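Local atomic coordinates of fusolin (Unidentified entomopoxvirus, PDB entry 4OW5), a protein that crystallises in vivo into viral spindles that enhance virulence, and probably binds chitin through a domain related to lytic polysaccharide monooxygenases. Residues N85-N90 with G224-A229; T141-P146 with I178-R183; P156-N159 with Q164-W167; Y161-Q164 with Q168-I171. One frame throughout, in Å; residues are numbered along the deposited sequence. Where two conformers were deposited one is given.

Interaction 1: residues N85-N90 with G224-A229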
loop_
_atom_site.group_PDB
_atom_site.type_symbol
_atom_site.label_atom_id
_atom_site.label_comp_id
_atom_site.label_asym_id
_atom_site.label_seq_id
_atom_site.Cartn_x
_atom_site.Cartn_y
_atom_site.Cartn_z
ATOM N N ASN A 85 11.326 12.193 27.732
ATOM C CA ASN A 85 11.436 11.274 28.876
ATOM C C ASN A 85 10.428 11.507 29.979
ATOM O O ASN A 85 10.147 10.565 30.720
ATOM C CB ASN A 85 12.834 11.382 29.491
ATOM C CG ASN A 85 13.922 11.006 28.510
ATOM O OD1 ASN A 85 13.802 10.027 27.774
ATOM N ND2 ASN A 85 15.034 11.712 28.515
ATOM N N ASN A 86 9.929 12.735 30.152
ATOM C CA ASN A 86 9.030 13.061 31.270
ATOM C C ASN A 86 7.638 13.543 30.883
ATOM O O ASN A 86 6.704 13.352 31.656
ATOM C CB ASN A 86 9.673 14.177 32.121
ATOM C CG ASN A 86 11.037 13.848 32.671
ATOM O OD1 ASN A 86 11.301 12.710 33.074
ATOM N ND2 ASN A 86 11.940 14.826 32.700
ATOM N N VAL A 87 7.488 14.231 29.769
ATOM C CA VAL A 87 6.208 14.870 29.450
ATOM C C VAL A 87 5.375 13.943 28.580
ATOM O O VAL A 87 4.230 13.641 28.933
ATOM C CB VAL A 87 6.443 16.253 28.800
ATOM C CG1 VAL A 87 5.139 17.007 28.602
ATOM C CG2 VAL A 87 7.410 17.074 29.636
ATOM N N VAL A 88 5.944 13.495 27.459
ATOM C CA VAL A 88 5.290 12.531 26.552
ATOM C C VAL A 88 6.291 11.377 26.272
ATOM O O VAL A 88 6.791 11.226 25.150
ATOM C CB VAL A 88 4.747 13.179 25.257
ATOM C CG1 VAL A 88 3.875 12.189 24.468
ATOM C CG2 VAL A 88 3.989 14.450 25.582
ATOM N N PRO A 89 6.577 10.559 27.314
ATOM C CA PRO A 89 7.515 9.447 27.141
ATOM C C PRO A 89 6.925 8.314 26.308
ATOM O O PRO A 89 7.666 7.623 25.622
ATOM C CB PRO A 89 7.813 9.021 28.572
ATOM C CG PRO A 89 6.607 9.390 29.345
ATOM C CD PRO A 89 6.141 10.675 28.715
ATOM N N ASN A 90 5.604 8.114 26.367
ATOM C CA ASN A 90 4.958 7.060 25.605
ATOM C C ASN A 90 3.478 7.438 25.453
ATOM O O ASN A 90 3.100 8.524 25.904
ATOM C CB ASN A 90 5.193 5.714 26.286
ATOM C CG ASN A 90 5.033 5.777 27.776
ATOM O OD1 ASN A 90 3.987 6.175 28.280
ATOM N ND2 ASN A 90 6.074 5.453 28.520
ATOM N N GLY A 224 1.440 21.926 26.110
ATOM C CA GLY A 224 1.640 21.549 24.721
ATOM C C GLY A 224 0.554 20.595 24.269
ATOM O O GLY A 224 0.100 19.754 25.047
ATOM N N PHE A 225 0.152 20.723 23.008
ATOM C CA PHE A 225 -0.839 19.881 22.361
ATOM C C PHE A 225 -0.102 18.967 21.361
ATOM O O PHE A 225 0.758 19.425 20.591
ATOM C CB PHE A 225 -1.921 20.704 21.683
ATOM C CG PHE A 225 -2.615 21.615 22.654
ATOM C CD1 PHE A 225 -2.053 22.827 23.011
ATOM C CD2 PHE A 225 -3.799 21.231 23.269
ATOM C CE1 PHE A 225 -2.648 23.628 23.989
ATOM C CE2 PHE A 225 -4.343 21.993 24.290
ATOM C CZ PHE A 225 -3.756 23.175 24.661
ATOM N N TYR A 226 -0.404 17.692 21.422
ATOM C CA TYR A 226 0.228 16.661 20.614
ATOM C C TYR A 226 -0.830 15.866 19.858
ATOM O O TYR A 226 -1.723 15.290 20.480
ATOM C CB TYR A 226 1.057 15.735 21.497
ATOM C CG TYR A 226 2.123 16.436 22.320
ATOM C CD1 TYR A 226 3.461 16.390 21.949
ATOM C CD2 TYR A 226 1.794 17.125 23.481
ATOM C CE1 TYR A 226 4.449 17.015 22.717
ATOM C CE2 TYR A 226 2.772 17.756 24.257
ATOM C CZ TYR A 226 4.096 17.723 23.852
ATOM O OH TYR A 226 5.023 18.444 24.553
ATOM N N ASN A 227 -0.742 15.816 18.536
ATOM C CA ASN A 227 -1.704 15.067 17.709
ATOM C C ASN A 227 -1.030 14.232 16.640
ATOM O O ASN A 227 -0.144 14.732 15.937
ATOM C CB ASN A 227 -2.642 16.017 16.966
ATOM C CG ASN A 227 -3.689 16.792 17.709
ATOM O OD1 ASN A 227 -4.513 17.396 17.059
ATOM N ND2 ASN A 227 -3.811 16.721 19.016
ATOM N N CYS A 228 -1.544 13.000 16.442
ATOM C CA CYS A 228 -1.192 12.103 15.358
ATOM C C CYS A 228 -2.143 12.314 14.215
ATOM O O CYS A 228 -3.339 12.438 14.443
ATOM C CB CYS A 228 -1.241 10.643 15.822
ATOM S SG CYS A 228 0.031 10.230 17.023
ATOM N N ALA A 229 -1.633 12.322 12.988
ATOM C CA ALA A 229 -2.442 12.376 11.771
ATOM C C ALA A 229 -1.979 11.237 10.852
ATOM O O ALA A 229 -0.789 11.118 10.574
ATOM C CB ALA A 229 -2.296 13.703 11.089
#
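Val88 lays one methyl, CG2, over the ring of Tyr226, and this CH-pi contact carries most of the meeting between the end of helix 80-87 and strand 223-234. From the backbone outward, the tyrosine meets the valine atom by atom. CB points toward 85-90; chi1 of -57° swings the ring toward that segment, and chi2 of -103° turns its face to the methyl. Along the ring, CD1 lies 4.2 Å from Val88 CG2 and CD2 lies 4.0 Å from it. CE1 and CE2 are a little closer, and CZ makes the nearest approach to Val88 CG2, at 3.7 Å. All the distances are similar because the methyl sits almost over the middle of the face, 12° off the ring normal. At the tip, Tyr226 OH comes within 4.3 Å of Val87 CG1, a looser touch, and its polar need is met by a weak hydrogen bond with Arg214 NE.

Ala71 and Tyr212 pack against both Val88 and Tyr226. On the next residue of the strand, Asn227 ND2 bonds back to Tyr226 O at 2.9 Å, approaching from above the carbonyl plane, while Asn227 OD1 takes Ile4 N and Gln11 NE2.

The contact is buried helix-to-sheet packing: it seats the C-terminal end of helix 80-87, and the residue after it, on the beta-sandwich of an LPMO_10 domain.

Interaction 2: residues T141-P146 with I178-R183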
loop_
_atom_site.group_PDB
_atom_site.type_symbol
_atom_site.label_atom_id
_atom_site.label_comp_id
_atom_site.label_asym_id
_atom_site.label_seq_id
_atom_site.Cartn_x
_atom_site.Cartn_y
_atom_site.Cartn_z
ATOM N N THR A 141 -9.090 26.148 18.929
ATOM C CA THR A 141 -10.403 26.435 19.479
ATOM C C THR A 141 -10.260 27.581 20.510
ATOM O O THR A 141 -11.237 28.267 20.792
ATOM C CB THR A 141 -11.037 25.181 20.045
ATOM O OG1 THR A 141 -10.257 24.687 21.114
ATOM C CG2 THR A 141 -11.204 24.101 18.991
ATOM N N ALA A 142 -9.062 27.725 21.122
ATOM C CA ALA A 142 -8.706 28.824 22.016
ATOM C C ALA A 142 -7.404 29.401 21.519
ATOM O O ALA A 142 -6.436 28.662 21.344
ATOM C CB ALA A 142 -8.555 28.355 23.437
ATOM N N ILE A 143 -7.354 30.703 21.341
ATOM C CA ILE A 143 -6.156 31.373 20.832
ATOM C C ILE A 143 -5.113 31.542 21.938
ATOM O O ILE A 143 -5.393 32.144 22.965
ATOM C CB ILE A 143 -6.521 32.734 20.181
ATOM C CG1 ILE A 143 -7.510 32.551 18.994
ATOM C CG2 ILE A 143 -5.246 33.469 19.725
ATOM C CD1 ILE A 143 -6.945 31.764 17.835
ATOM N N HIS A 144 -3.904 31.054 21.702
ATOM C CA HIS A 144 -2.786 31.215 22.634
ATOM C C HIS A 144 -1.532 31.605 21.902
ATOM O O HIS A 144 -1.075 30.894 20.995
ATOM C CB HIS A 144 -2.466 29.983 23.482
ATOM C CG HIS A 144 -3.612 29.456 24.268
ATOM N ND1 HIS A 144 -4.264 30.219 25.238
ATOM C CD2 HIS A 144 -4.207 28.251 24.193
ATOM C CE1 HIS A 144 -5.246 29.451 25.685
ATOM N NE2 HIS A 144 -5.268 28.287 25.071
ATOM N N GLU A 145 -0.909 32.675 22.404
ATOM C CA GLU A 145 0.353 33.206 21.929
ATOM C C GLU A 145 1.143 33.776 23.113
ATOM O O GLU A 145 0.529 34.320 24.026
ATOM C CB GLU A 145 0.132 34.289 20.866
ATOM C CG GLU A 145 -0.240 33.753 19.492
ATOM C CD GLU A 145 0.797 32.820 18.885
ATOM O OE1 GLU A 145 2.012 33.014 19.112
ATOM O OE2 GLU A 145 0.387 31.880 18.176
ATOM N N PRO A 146 2.479 33.666 23.128
ATOM C CA PRO A 146 3.337 33.104 22.064
ATOM C C PRO A 146 3.328 31.553 22.047
ATOM O O PRO A 146 3.074 30.891 23.050
ATOM C CB PRO A 146 4.732 33.657 22.405
ATOM C CG PRO A 146 4.707 33.888 23.878
ATOM C CD PRO A 146 3.275 34.221 24.238
ATOM N N ILE A 178 4.366 29.643 13.729
ATOM C CA ILE A 178 3.454 29.756 12.598
ATOM C C ILE A 178 2.508 30.926 12.950
ATOM O O ILE A 178 1.869 30.862 13.993
ATOM C CB ILE A 178 2.679 28.434 12.328
ATOM C CG1 ILE A 178 3.628 27.232 12.187
ATOM C CG2 ILE A 178 1.782 28.577 11.105
ATOM C CD1 ILE A 178 2.937 25.976 11.903
ATOM N N PRO A 179 2.440 32.041 12.199
ATOM C CA PRO A 179 1.522 33.111 12.608
ATOM C C PRO A 179 0.062 32.714 12.349
ATOM O O PRO A 179 -0.230 31.918 11.453
ATOM C CB PRO A 179 1.951 34.294 11.729
ATOM C CG PRO A 179 2.392 33.632 10.458
ATOM C CD PRO A 179 3.103 32.363 10.919
ATOM N N LEU A 180 -0.837 33.235 13.174
ATOM C CA LEU A 180 -2.274 33.074 12.976
ATOM C C LEU A 180 -2.724 33.824 11.704
ATOM O O LEU A 180 -2.300 34.958 11.472
ATOM C CB LEU A 180 -3.002 33.651 14.186
ATOM C CG LEU A 180 -2.993 32.799 15.387
ATOM C CD1 LEU A 180 -3.129 33.634 16.648
ATOM C CD2 LEU A 180 -4.062 31.759 15.290
ATOM N N VAL A 181 -3.570 33.205 10.894
ATOM C CA VAL A 181 -4.087 33.812 9.656
ATOM C C VAL A 181 -5.558 33.607 9.597
ATOM O O VAL A 181 -6.059 32.676 10.223
ATOM C CB VAL A 181 -3.430 33.272 8.360
ATOM C CG1 VAL A 181 -2.057 33.896 8.136
ATOM C CG2 VAL A 181 -3.367 31.734 8.344
ATOM N N GLN A 182 -6.271 34.446 8.812
ATOM C CA GLN A 182 -7.696 34.271 8.646
ATOM C C GLN A 182 -7.937 32.978 7.917
ATOM O O GLN A 182 -7.240 32.674 6.936
ATOM C CB GLN A 182 -8.374 35.439 7.873
ATOM C CG GLN A 182 -9.905 35.397 7.957
ATOM C CD GLN A 182 -10.558 36.358 6.988
ATOM O OE1 GLN A 182 -10.361 37.567 7.057
ATOM N NE2 GLN A 182 -11.339 35.848 6.041
ATOM N N ARG A 183 -8.933 32.222 8.380
ATOM C CA ARG A 183 -9.308 30.971 7.747
ATOM C C ARG A 183 -9.860 31.269 6.352
ATOM O O ARG A 183 -10.515 32.304 6.130
ATOM C CB ARG A 183 -10.370 30.209 8.587
ATOM C CG ARG A 183 -11.790 30.740 8.404
ATOM C CD ARG A 183 -12.851 30.100 9.304
ATOM N NE ARG A 183 -13.495 28.926 8.720
ATOM C CZ ARG A 183 -14.382 28.933 7.721
ATOM N NH1 ARG A 183 -14.744 30.078 7.145
ATOM N NH2 ARG A 183 -14.898 27.793 7.277
HETATM O O HOH W 1 3.085 32.440 16.476
#
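Ile143 and Leu180 make the tight part of this contact, two branched side chains crossing at the surface. Ile143 CG2 touches Leu180 CD1 at 3.7 Å, and Ile143 CD1 reaches Leu180 CD2 at 3.8 Å, so each leucine methyl has its own isoleucine partner. Ile143 splits in this way because CG2 lies anti to its backbone N while CG1 lies anti to the carbonyl carbon (chi1 -60°), so that CG2 and, through CG1, CD1 each face one of the leucine methyls. Glu145, from the same loop, meets the leucine head-on, its CG 4.1 Å from Leu180 CD1.

Beyond CG the contact turns polar and looser. The glutamate chain bends at chi2 (-59°) and carries its carboxylate past the leucine to a water. Water 1 lies 2.9 Å from Glu145 OE1 and 3.2 Å from Ile178 O, bridging the two segments, although other acceptors nearby compete for its two protons. The other oxygen, Glu145 OE2, is held by hydrogen bonds with Tyr196 OH and Ser147 OG, which fix how the carboxylate is turned. Between these two contact residues, His144 points away from 178-183; it is a ligand of the copper or zinc bound together with His1 in another structure of this protein, and its side chain touches Trp215 and Arg217.

The loop 141-146 links strand 131-140 to strand 147-154, while segment 178-183 carries the edge strand 180-182 of the antiparallel sheet, and Leu180 packs against Leu194 and Tyr196 of the neighbouring strand 194-203.

Interaction 3: residues P156-N159 with Q164-W167. With EDO (1,2-ethanediol), chain H.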
loop_
_atom_site.group_PDB
_atom_site.type_symbol
_atom_site.label_atom_id
_atom_site.label_comp_id
_atom_site.label_asym_id
_atom_site.label_seq_id
_atom_site.Cartn_x
_atom_site.Cartn_y
_atom_site.Cartn_z
ATOM N N PRO A 156 10.669 5.449 7.597
ATOM C CA PRO A 156 10.081 4.523 6.607
ATOM C C PRO A 156 9.736 3.115 7.111
ATOM O O PRO A 156 8.815 2.525 6.582
ATOM C CB PRO A 156 11.134 4.466 5.501
ATOM C CG PRO A 156 11.962 5.710 5.691
ATOM C CD PRO A 156 11.959 6.004 7.136
ATOM N N SER A 157 10.391 2.600 8.141
ATOM C CA SER A 157 10.066 1.251 8.635
ATOM C C SER A 157 8.806 1.190 9.531
ATOM O O SER A 157 8.459 0.103 9.993
ATOM C CB SER A 157 11.238 0.659 9.399
ATOM O OG SER A 157 11.401 1.297 10.653
ATOM N N PHE A 158 8.170 2.344 9.840
ATOM C CA PHE A 158 6.980 2.372 10.681
ATOM C C PHE A 158 5.833 1.627 10.006
ATOM O O PHE A 158 5.523 1.847 8.833
ATOM C CB PHE A 158 6.569 3.830 10.982
ATOM C CG PHE A 158 5.252 4.000 11.703
ATOM C CD1 PHE A 158 5.158 3.772 13.068
ATOM C CD2 PHE A 158 4.094 4.307 11.004
ATOM C CE1 PHE A 158 3.926 3.847 13.722
ATOM C CE2 PHE A 158 2.873 4.424 11.664
ATOM C CZ PHE A 158 2.798 4.180 13.018
ATOM N N ASN A 159 5.155 0.803 10.784
ATOM C CA ASN A 159 4.032 0.003 10.302
ATOM C C ASN A 159 2.831 0.315 11.202
ATOM O O ASN A 159 2.791 -0.132 12.344
ATOM C CB ASN A 159 4.433 -1.474 10.324
ATOM C CG ASN A 159 3.386 -2.423 9.838
ATOM O OD1 ASN A 159 2.193 -2.131 9.864
ATOM N ND2 ASN A 159 3.786 -3.630 9.535
ATOM N N GLN A 164 3.215 1.003 17.886
ATOM C CA GLN A 164 2.893 2.226 18.601
ATOM C C GLN A 164 3.853 3.238 18.040
ATOM O O GLN A 164 4.957 2.857 17.676
ATOM C CB GLN A 164 3.060 2.122 20.122
ATOM C CG GLN A 164 1.813 1.773 20.901
ATOM C CD GLN A 164 1.439 0.355 20.680
ATOM O OE1 GLN A 164 2.215 -0.566 21.009
ATOM N NE2 GLN A 164 0.267 0.129 20.110
ATOM N N VAL A 165 3.465 4.515 17.984
ATOM C CA VAL A 165 4.339 5.598 17.533
ATOM C C VAL A 165 5.257 5.947 18.711
ATOM O O VAL A 165 4.753 6.149 19.821
ATOM C CB VAL A 165 3.497 6.848 17.087
ATOM C CG1 VAL A 165 4.385 8.072 16.912
ATOM C CG2 VAL A 165 2.721 6.570 15.806
ATOM N N THR A 166 6.558 6.088 18.471
ATOM C CA THR A 166 7.547 6.446 19.498
ATOM C C THR A 166 8.462 7.555 18.985
ATOM O O THR A 166 8.612 7.697 17.769
ATOM C CB THR A 166 8.389 5.204 19.893
ATOM O OG1 THR A 166 9.180 4.807 18.786
ATOM C CG2 THR A 166 7.531 4.031 20.396
ATOM N N TRP A 167 9.133 8.277 19.896
ATOM C CA TRP A 167 10.048 9.350 19.503
ATOM C C TRP A 167 11.207 8.788 18.645
ATOM O O TRP A 167 11.614 9.453 17.686
ATOM C CB TRP A 167 10.559 10.151 20.710
ATOM C CG TRP A 167 9.523 10.994 21.370
ATOM C CD1 TRP A 167 8.896 10.757 22.559
ATOM C CD2 TRP A 167 8.996 12.234 20.879
ATOM N NE1 TRP A 167 8.020 11.778 22.839
ATOM C CE2 TRP A 167 8.035 12.680 21.811
ATOM C CE3 TRP A 167 9.134 12.932 19.684
ATOM C CZ2 TRP A 167 7.331 13.870 21.644
ATOM C CZ3 TRP A 167 8.431 14.118 19.520
ATOM C CH2 TRP A 167 7.582 14.598 20.514
HETATM C C1 EDO H . 0.067 5.088 17.934
HETATM O O1 EDO H . 0.915 4.734 18.971
HETATM C C2 EDO H . -0.582 3.871 17.264
HETATM O O2 EDO H . -0.818 4.287 15.940
#
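Within the long loop that joins strands 147-154 and 170-176, Phe158 closes against Val165, bringing the first part of the loop back onto the last. The phenylalanine sends CG anti to its backbone N (chi1 173°), which carries the far side of the ring to the valine. Phe158 CE1 meets Val165 CG2 at 3.6 Å, and CZ lies 3.7 Å from the same methyl, so one methyl sits against a single ring bond at a slant. Near the ring plane, at the edge, Gln164 O stands 4.2 Å from Phe158 CE1. Val210 of strand 209-217 touches both Phe158 and Val165 and ties the pair to the sheet.

The backbone of Val165 has a separate polar partner. Its N donates to O1 of a bound 1,2-ethanediol at 2.7 Å, with a nearly straight N-H...O angle of 165°. The diol, probably from the crystallisation liquor, is also bonded to Asp112 OD1 and Arg10 NH1. On the 156-159 side, Asn159 packs on Gln206 of the second subunit.

Here a long connection between two adjacent antiparallel strands folds back on itself through an apolar contact, beside the fibronectin type III-like sandwich of this domain.

Interaction 4: residues Y161-Q164 with Q168-I171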
loop_
_atom_site.group_PDB
_atom_site.type_symbol
_atom_site.label_atom_id
_atom_site.label_comp_id
_atom_site.label_asym_id
_atom_site.label_seq_id
_atom_site.Cartn_x
_atom_site.Cartn_y
_atom_site.Cartn_z
ATOM N N TYR A 161 -0.130 -0.772 11.212
ATOM C CA TYR A 161 -0.924 -1.949 11.568
ATOM C C TYR A 161 -0.445 -2.630 12.838
ATOM O O TYR A 161 -1.230 -3.343 13.451
ATOM C CB TYR A 161 -0.919 -2.976 10.418
ATOM C CG TYR A 161 -1.541 -2.461 9.149
ATOM C CD1 TYR A 161 -2.919 -2.456 8.977
ATOM C CD2 TYR A 161 -0.752 -1.963 8.117
ATOM C CE1 TYR A 161 -3.503 -1.926 7.830
ATOM C CE2 TYR A 161 -1.321 -1.389 6.989
ATOM C CZ TYR A 161 -2.703 -1.352 6.857
ATOM O OH TYR A 161 -3.290 -0.901 5.702
ATOM N N THR A 162 0.841 -2.503 13.177
ATOM C CA THR A 162 1.396 -3.236 14.319
ATOM C C THR A 162 2.149 -2.409 15.355
ATOM O O THR A 162 2.411 -2.936 16.440
ATOM C CB THR A 162 2.358 -4.314 13.783
ATOM O OG1 THR A 162 3.497 -3.676 13.187
ATOM C CG2 THR A 162 1.705 -5.221 12.763
ATOM N N ASP A 163 2.523 -1.164 15.061
ATOM C CA ASP A 163 3.385 -0.409 15.956
ATOM C C ASP A 163 2.715 0.719 16.683
ATOM O O ASP A 163 1.916 1.439 16.087
ATOM C CB ASP A 163 4.493 0.272 15.157
ATOM C CG ASP A 163 5.356 -0.611 14.301
ATOM O OD1 ASP A 163 5.531 -1.811 14.664
ATOM O OD2 ASP A 163 6.034 -0.065 13.405
ATOM N N GLN A 164 3.215 1.003 17.886
ATOM C CA GLN A 164 2.893 2.226 18.601
ATOM C C GLN A 164 3.853 3.238 18.040
ATOM O O GLN A 164 4.957 2.857 17.676
ATOM C CB GLN A 164 3.060 2.122 20.122
ATOM C CG GLN A 164 1.813 1.773 20.901
ATOM C CD GLN A 164 1.439 0.355 20.680
ATOM O OE1 GLN A 164 2.215 -0.566 21.009
ATOM N NE2 GLN A 164 0.267 0.129 20.110
ATOM N N GLN A 168 11.630 7.521 18.873
ATOM C CA GLN A 168 12.710 6.917 18.082
ATOM C C GLN A 168 12.270 6.621 16.643
ATOM O O GLN A 168 13.130 6.406 15.804
ATOM C CB GLN A 168 13.272 5.653 18.758
ATOM C CG GLN A 168 13.980 5.971 20.070
ATOM C CD GLN A 168 13.085 5.676 21.265
ATOM O OE1 GLN A 168 11.855 5.838 21.223
ATOM N NE2 GLN A 168 13.672 5.219 22.354
ATOM N N GLN A 169 10.956 6.618 16.339
ATOM C CA GLN A 169 10.455 6.436 14.979
ATOM C C GLN A 169 10.019 7.729 14.297
ATOM O O GLN A 169 9.464 7.635 13.210
ATOM C CB GLN A 169 9.242 5.496 14.981
ATOM C CG GLN A 169 9.613 4.086 15.382
ATOM C CD GLN A 169 8.344 3.284 15.512
ATOM O OE1 GLN A 169 7.527 3.518 16.433
ATOM N NE2 GLN A 169 8.101 2.424 14.539
ATOM N N LEU A 170 10.273 8.902 14.899
ATOM C CA LEU A 170 9.883 10.211 14.390
ATOM C C LEU A 170 11.089 11.062 13.945
ATOM O O LEU A 170 12.071 11.155 14.652
ATOM C CB LEU A 170 9.109 10.981 15.492
ATOM C CG LEU A 170 7.702 10.472 15.767
ATOM C CD1 LEU A 170 7.117 11.176 16.969
ATOM C CD2 LEU A 170 6.835 10.530 14.527
ATOM N N ILE A 171 10.962 11.714 12.789
ATOM C CA ILE A 171 11.939 12.612 12.190
ATOM C C ILE A 171 11.343 14.010 12.151
ATOM O O ILE A 171 10.273 14.184 11.549
ATOM C CB ILE A 171 12.285 12.164 10.731
ATOM C CG1 ILE A 171 12.909 10.733 10.689
ATOM C CG2 ILE A 171 13.243 13.187 10.073
ATOM C CD1 ILE A 171 12.778 10.104 9.350
#
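Gln169 reaches across to Asp163 and to the backbone of Gln164 inside the connection between antiparallel strands 147-154 and 170-176, just where its last turn, a 3-10 segment, runs into strand 170-176. In the model Gln169 NE2 lies 3.4 Å from Asp163 OD2, and Gln169 OE1 lies 2.9 Å from Gln164 O. The second pair sets two oxygens close together, which suggests that the amide has been built turned over. What is firmer is the placing of the groups: the carboxylate and amide planes stand 58° apart, and the two side chains cross rather than run alongside each other.

The glutamine gets there because its chain is extended beyond CG (chi2 173°), which carries the amide away from its own backbone. That backbone is anchored in turn, since Gln169 is hydrogen-bonded to Val155, and Ile171 to Ile153, the start of the pairing with strand 147-154. The amide also lies against the ring of Phe158.

On the other side, Asp163 OD2 accepts a hydrogen bond from Asn159 N, so the carboxylate is tied to the earlier part of the loop. Further out the loop meets the second subunit, where Tyr161 stacks on His235 and Thr162 packs on Thr128, both partners belonging to that other copy. The end of the Gln164 side chain turns elsewhere: its NE2 is hydrogen-bonded to Asp112 O and to Asp243 OD2 of the second subunit.

In the fold
Interactions 1 and 3 are buried and apolar, each resting on a valine methyl against an aromatic ring, over the face in one and at a slant in the other; a probable hydrogen bond from Trp167 NE1 to Val88 O joins them. Interactions 2 and 4 lie at the surface and bring in polar groups. Interaction 2 is some 29 Å, centre to centre, from interaction 4 and belongs to the metal-site side of the domain, whereas 3 and 4 share Gln164, lie about 1 Å apart between centres and face the second subunit. Interactions 1 and 4 both reach the mixed sheet, through strands 223-234 and 170-176; interaction 2 touches the four-stranded antiparallel one.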